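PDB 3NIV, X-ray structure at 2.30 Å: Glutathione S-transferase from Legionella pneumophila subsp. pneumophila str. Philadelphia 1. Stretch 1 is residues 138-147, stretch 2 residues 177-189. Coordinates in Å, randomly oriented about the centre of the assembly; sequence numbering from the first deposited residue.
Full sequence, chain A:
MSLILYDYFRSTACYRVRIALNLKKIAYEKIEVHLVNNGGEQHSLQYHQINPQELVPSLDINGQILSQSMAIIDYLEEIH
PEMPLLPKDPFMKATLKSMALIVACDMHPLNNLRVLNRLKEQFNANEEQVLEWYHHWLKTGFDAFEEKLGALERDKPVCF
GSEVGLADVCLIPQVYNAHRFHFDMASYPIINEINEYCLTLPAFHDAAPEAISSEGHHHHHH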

# COMPACT_ATOMS: atom_id res chain seq x y z
N LEU A 138 -14.87 6.05 0.52
CA LEU A 138 -15.41 5.18 -0.53
C LEU A 138 -15.61 5.98 -1.82
O LEU A 138 -15.15 5.56 -2.88
N LYS A 139 -16.23 7.15 -1.71
CA LYS A 139 -16.48 7.97 -2.89
C LYS A 139 -15.18 8.35 -3.57
O LYS A 139 -15.03 8.22 -4.78
N THR A 140 -14.22 8.84 -2.78
CA THR A 140 -12.96 9.29 -3.33
C THR A 140 -12.23 8.15 -4.03
O THR A 140 -11.73 8.33 -5.14
N GLY A 141 -12.18 6.99 -3.38
CA GLY A 141 -11.52 5.82 -3.91
C GLY A 141 -12.19 5.20 -5.12
O GLY A 141 -11.53 4.77 -6.07
N PHE A 142 -13.52 5.15 -5.11
CA PHE A 142 -14.22 4.58 -6.26
C PHE A 142 -14.24 5.54 -7.45
O PHE A 142 -14.16 5.11 -8.60
N ASP A 143 -14.32 6.84 -7.18
CA ASP A 143 -14.19 7.82 -8.24
C ASP A 143 -12.88 7.55 -8.98
O ASP A 143 -12.87 7.37 -10.20
N ALA A 144 -11.78 7.51 -8.24
CA ALA A 144 -10.47 7.39 -8.86
C ALA A 144 -10.37 6.06 -9.59
O ALA A 144 -9.86 5.99 -10.71
N PHE A 145 -10.86 5.01 -8.96
CA PHE A 145 -10.78 3.68 -9.56
C PHE A 145 -11.59 3.55 -10.86
O PHE A 145 -11.13 2.95 -11.83
N GLU A 146 -12.79 4.11 -10.89
CA GLU A 146 -13.66 3.96 -12.04
C GLU A 146 -13.11 4.82 -13.17
O GLU A 146 -13.24 4.49 -14.35
N GLU A 147 -12.51 5.93 -12.78
CA GLU A 147 -11.75 6.79 -13.67
C GLU A 147 -10.77 6.01 -14.54
O GLU A 147 -10.91 5.96 -15.76
N ASN A 177 -17.13 -4.33 1.46
CA ASN A 177 -17.18 -3.34 2.54
C ASN A 177 -18.19 -2.24 2.32
O ASN A 177 -18.87 -1.80 3.24
N ALA A 178 -18.27 -1.78 1.07
CA ALA A 178 -19.15 -0.67 0.71
C ALA A 178 -20.64 -1.01 0.93
O ALA A 178 -21.39 -0.22 1.50
N HIS A 179 -21.06 -2.18 0.47
CA HIS A 179 -22.44 -2.60 0.64
C HIS A 179 -22.71 -2.79 2.13
O HIS A 179 -23.71 -2.31 2.65
N ARG A 180 -21.79 -3.47 2.79
CA ARG A 180 -21.84 -3.64 4.24
C ARG A 180 -22.06 -2.33 5.00
O ARG A 180 -22.70 -2.32 6.05
N PHE A 181 -21.53 -1.23 4.49
CA PHE A 181 -21.74 0.07 5.12
C PHE A 181 -22.74 0.85 4.31
O PHE A 181 -22.85 2.08 4.43
N HIS A 182 -23.47 0.10 3.49
CA HIS A 182 -24.54 0.60 2.62
C HIS A 182 -24.23 1.91 1.90
O HIS A 182 -25.02 2.85 1.90
N PHE A 183 -23.07 1.94 1.27
CA PHE A 183 -22.72 3.02 0.37
C PHE A 183 -23.38 2.69 -0.96
O PHE A 183 -23.42 1.53 -1.37
N ASP A 184 -23.90 3.70 -1.65
CA ASP A 184 -24.61 3.46 -2.90
C ASP A 184 -23.68 3.48 -4.09
O ASP A 184 -23.06 4.49 -4.37
N MSE A 185 -23.62 2.36 -4.81
CA MSE A 185 -22.67 2.17 -5.90
C MSE A 185 -23.12 2.70 -7.26
O MSE A 185 -22.40 2.57 -8.25
N ALA A 186 -24.30 3.31 -7.32
CA ALA A 186 -24.88 3.76 -8.59
C ALA A 186 -23.88 4.45 -9.53
O ALA A 186 -23.93 4.30 -10.75
N SER A 187 -22.96 5.22 -8.95
CA SER A 187 -22.05 6.05 -9.71
C SER A 187 -20.95 5.26 -10.44
O SER A 187 -20.23 5.82 -11.28
N TYR A 188 -20.86 3.97 -10.16
CA TYR A 188 -19.73 3.17 -10.61
C TYR A 188 -20.12 1.93 -11.42
O TYR A 188 -19.89 0.80 -10.97
N PRO A 189 -20.67 2.14 -12.62
CA PRO A 189 -21.20 1.07 -13.47
C PRO A 189 -20.17 -0.01 -13.83
O PRO A 189 -20.47 -1.20 -13.71

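The apolar centre of this contact is built around Phe142, which points from the helix of stretch 1 toward stretch 2. With chi1 in the m well, its flat ring reaches several neighbours at once. Ala178 and Phe183 lie at the ring edge, with Phe142 CE2 3.9 Å from Ala178 CB and Phe142 CD2 3.9 Å from Phe183 CE2. The selenomethionine Met185 starts sideways, but its m, m, m chain curls back so that Met185 CE covers one face of the ring and Met185 SE comes within 3.5 Å of Phe142 CE2. Its flexible chain suits this.

One helical turn earlier, Leu138 (m, m) also points inward. Its CB sits almost exactly over the face of the Phe183 ring, a CH-pi contact, while Leu138 CD1 meets Ala178 CB at 4.0 Å; the small alanine fits where the two backbones run close. Phe183, in the t rotamer, extends from its loop to receive Leu138.

Tyr188 has the largest buried area of the contact and links the oily centre to the polar edge. Phe142 CB packs over its ring face, 3.4 Å from Tyr188 CZ, and the two aromatic rings meet obliquely. Its hydroxyl passes beyond this apolar surface and donates a hydrogen bond from Tyr188 OH to Asp143 OD1 (2.7 Å). The CA-to-CB bond of Asp143 points away, yet its m rotamer brings the carboxylate back. The same OD1 accepts a hydrogen bond from a water, which also bonds Ser187 OG at 3.0 Å. Lys139, all t, lays its aliphatic CG 3.5 Å from Tyr188 OH, and its NZ forms a long salt bridge with Asp143 OD2 (4.0 Å).

At the far end, Glu146 points toward stretch 2 and packs against Tyr188 and Pro189, with Glu146 OE2 3.1 Å from Pro189 CD. Proline's nitrogen has no hydrogen to offer this carboxylate.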

# COMPACT_ATOMS: atom_id res chain seq x y z
CB LEU A 138 -16.69 4.47 -0.08
CG LEU A 138 -16.40 3.17 0.68
CD1 LEU A 138 -15.68 2.15 -0.17
CD2 LEU A 138 -15.56 3.45 1.87
CB LYS A 139 -17.27 9.23 -2.53
CG LYS A 139 -17.95 9.87 -3.74
CD LYS A 139 -18.19 11.37 -3.59
CE LYS A 139 -18.37 12.02 -4.97
NZ LYS A 139 -18.05 13.50 -5.00
CB THR A 140 -12.07 9.87 -2.24
OG1 THR A 140 -12.76 10.96 -1.61
CG2 THR A 140 -10.78 10.41 -2.84
CB PHE A 142 -15.62 4.11 -5.87
CG PHE A 142 -15.62 2.86 -5.04
CD1 PHE A 142 -14.69 1.87 -5.27
CD2 PHE A 142 -16.56 2.67 -4.05
CE1 PHE A 142 -14.69 0.69 -4.50
CE2 PHE A 142 -16.57 1.50 -3.28
CZ PHE A 142 -15.64 0.51 -3.51
CB ASP A 143 -14.16 9.24 -7.67
CG ASP A 143 -15.53 9.75 -7.25
OD1 ASP A 143 -16.52 9.00 -7.41
OD2 ASP A 143 -15.62 10.90 -6.76
CB ALA A 144 -9.36 7.53 -7.83
CB PHE A 145 -11.25 2.65 -8.54
CG PHE A 145 -10.79 1.26 -8.84
CD1 PHE A 145 -11.46 0.49 -9.78
CD2 PHE A 145 -9.72 0.72 -8.17
CE1 PHE A 145 -11.04 -0.81 -10.05
CE2 PHE A 145 -9.30 -0.57 -8.43
CZ PHE A 145 -9.97 -1.33 -9.37
CB GLU A 146 -15.09 4.38 -11.70
CG GLU A 146 -16.07 4.25 -12.87
CD GLU A 146 -16.86 2.96 -12.88
OE1 GLU A 146 -16.57 2.05 -12.07
OE2 GLU A 146 -17.80 2.86 -13.71
CB GLU A 147 -10.97 7.80 -12.83
CG GLU A 147 -11.42 9.21 -13.01
CD GLU A 147 -10.86 9.80 -14.28
OE1 GLU A 147 -11.63 10.42 -15.04
OE2 GLU A 147 -9.65 9.63 -14.52
CB ASN A 177 -15.80 -2.71 2.72
CG ASN A 177 -14.87 -3.57 3.53
OD1 ASN A 177 -15.28 -4.58 4.10
ND2 ASN A 177 -13.60 -3.19 3.58
CB ALA A 178 -18.89 -0.25 -0.72
CB HIS A 179 -22.73 -3.89 -0.13
CG HIS A 179 -22.65 -3.73 -1.62
ND1 HIS A 179 -23.43 -2.83 -2.32
CD2 HIS A 179 -21.88 -4.35 -2.54
CE1 HIS A 179 -23.14 -2.91 -3.61
NE2 HIS A 179 -22.20 -3.82 -3.77
CB ARG A 180 -20.54 -4.30 4.71
CG ARG A 180 -20.43 -4.39 6.21
CD ARG A 180 -19.22 -5.19 6.63
NE ARG A 180 -19.31 -5.61 8.03
CZ ARG A 180 -18.27 -5.78 8.83
NH1 ARG A 180 -17.04 -5.55 8.39
NH2 ARG A 180 -18.47 -6.16 10.09
CB PHE A 181 -20.42 0.82 5.27
CG PHE A 181 -19.59 0.31 6.40
CD1 PHE A 181 -18.87 -0.87 6.27
CD2 PHE A 181 -19.55 0.99 7.61
CE1 PHE A 181 -18.10 -1.37 7.33
CE2 PHE A 181 -18.80 0.50 8.68
CZ PHE A 181 -18.07 -0.68 8.53
CB HIS A 182 -25.89 0.63 3.34
CG HIS A 182 -25.82 1.09 4.76
ND1 HIS A 182 -26.00 2.41 5.12
CD2 HIS A 182 -25.59 0.40 5.90
CE1 HIS A 182 -25.88 2.51 6.44
NE2 HIS A 182 -25.63 1.31 6.93
CB PHE A 183 -21.20 3.08 0.25
CG PHE A 183 -20.70 4.08 -0.75
CD1 PHE A 183 -20.64 5.44 -0.43
CD2 PHE A 183 -20.26 3.68 -2.00
CE1 PHE A 183 -20.14 6.36 -1.34
CE2 PHE A 183 -19.77 4.60 -2.92
CZ PHE A 183 -19.72 5.95 -2.59
CB ASP A 184 -25.72 4.49 -3.10
CG ASP A 184 -26.49 4.27 -4.40
OD1 ASP A 184 -26.72 3.09 -4.76
OD2 ASP A 184 -26.87 5.26 -5.05
CB MSE A 185 -22.32 0.68 -6.04
CG MSE A 185 -21.52 0.13 -4.87
SE MSE A 185 -19.80 1.05 -4.58
CE MSE A 185 -18.82 0.37 -6.13
CB ALA A 186 -26.07 4.66 -8.33
CB SER A 187 -21.41 7.08 -8.78
OG SER A 187 -20.47 7.90 -9.45
CB TYR A 188 -18.90 2.76 -9.40
CG TYR A 188 -18.64 3.93 -8.47
CD1 TYR A 188 -17.83 4.98 -8.86
CD2 TYR A 188 -19.24 3.99 -7.21
CE1 TYR A 188 -17.60 6.05 -8.03
CE2 TYR A 188 -19.01 5.06 -6.37
CZ TYR A 188 -18.19 6.08 -6.78
OH TYR A 188 -17.95 7.16 -5.97
CB PRO A 189 -21.63 1.80 -14.75
CG PRO A 189 -21.72 3.24 -14.37
CD PRO A 189 -20.77 3.46 -13.27
O HOH W 1 -18.84 10.09 -8.17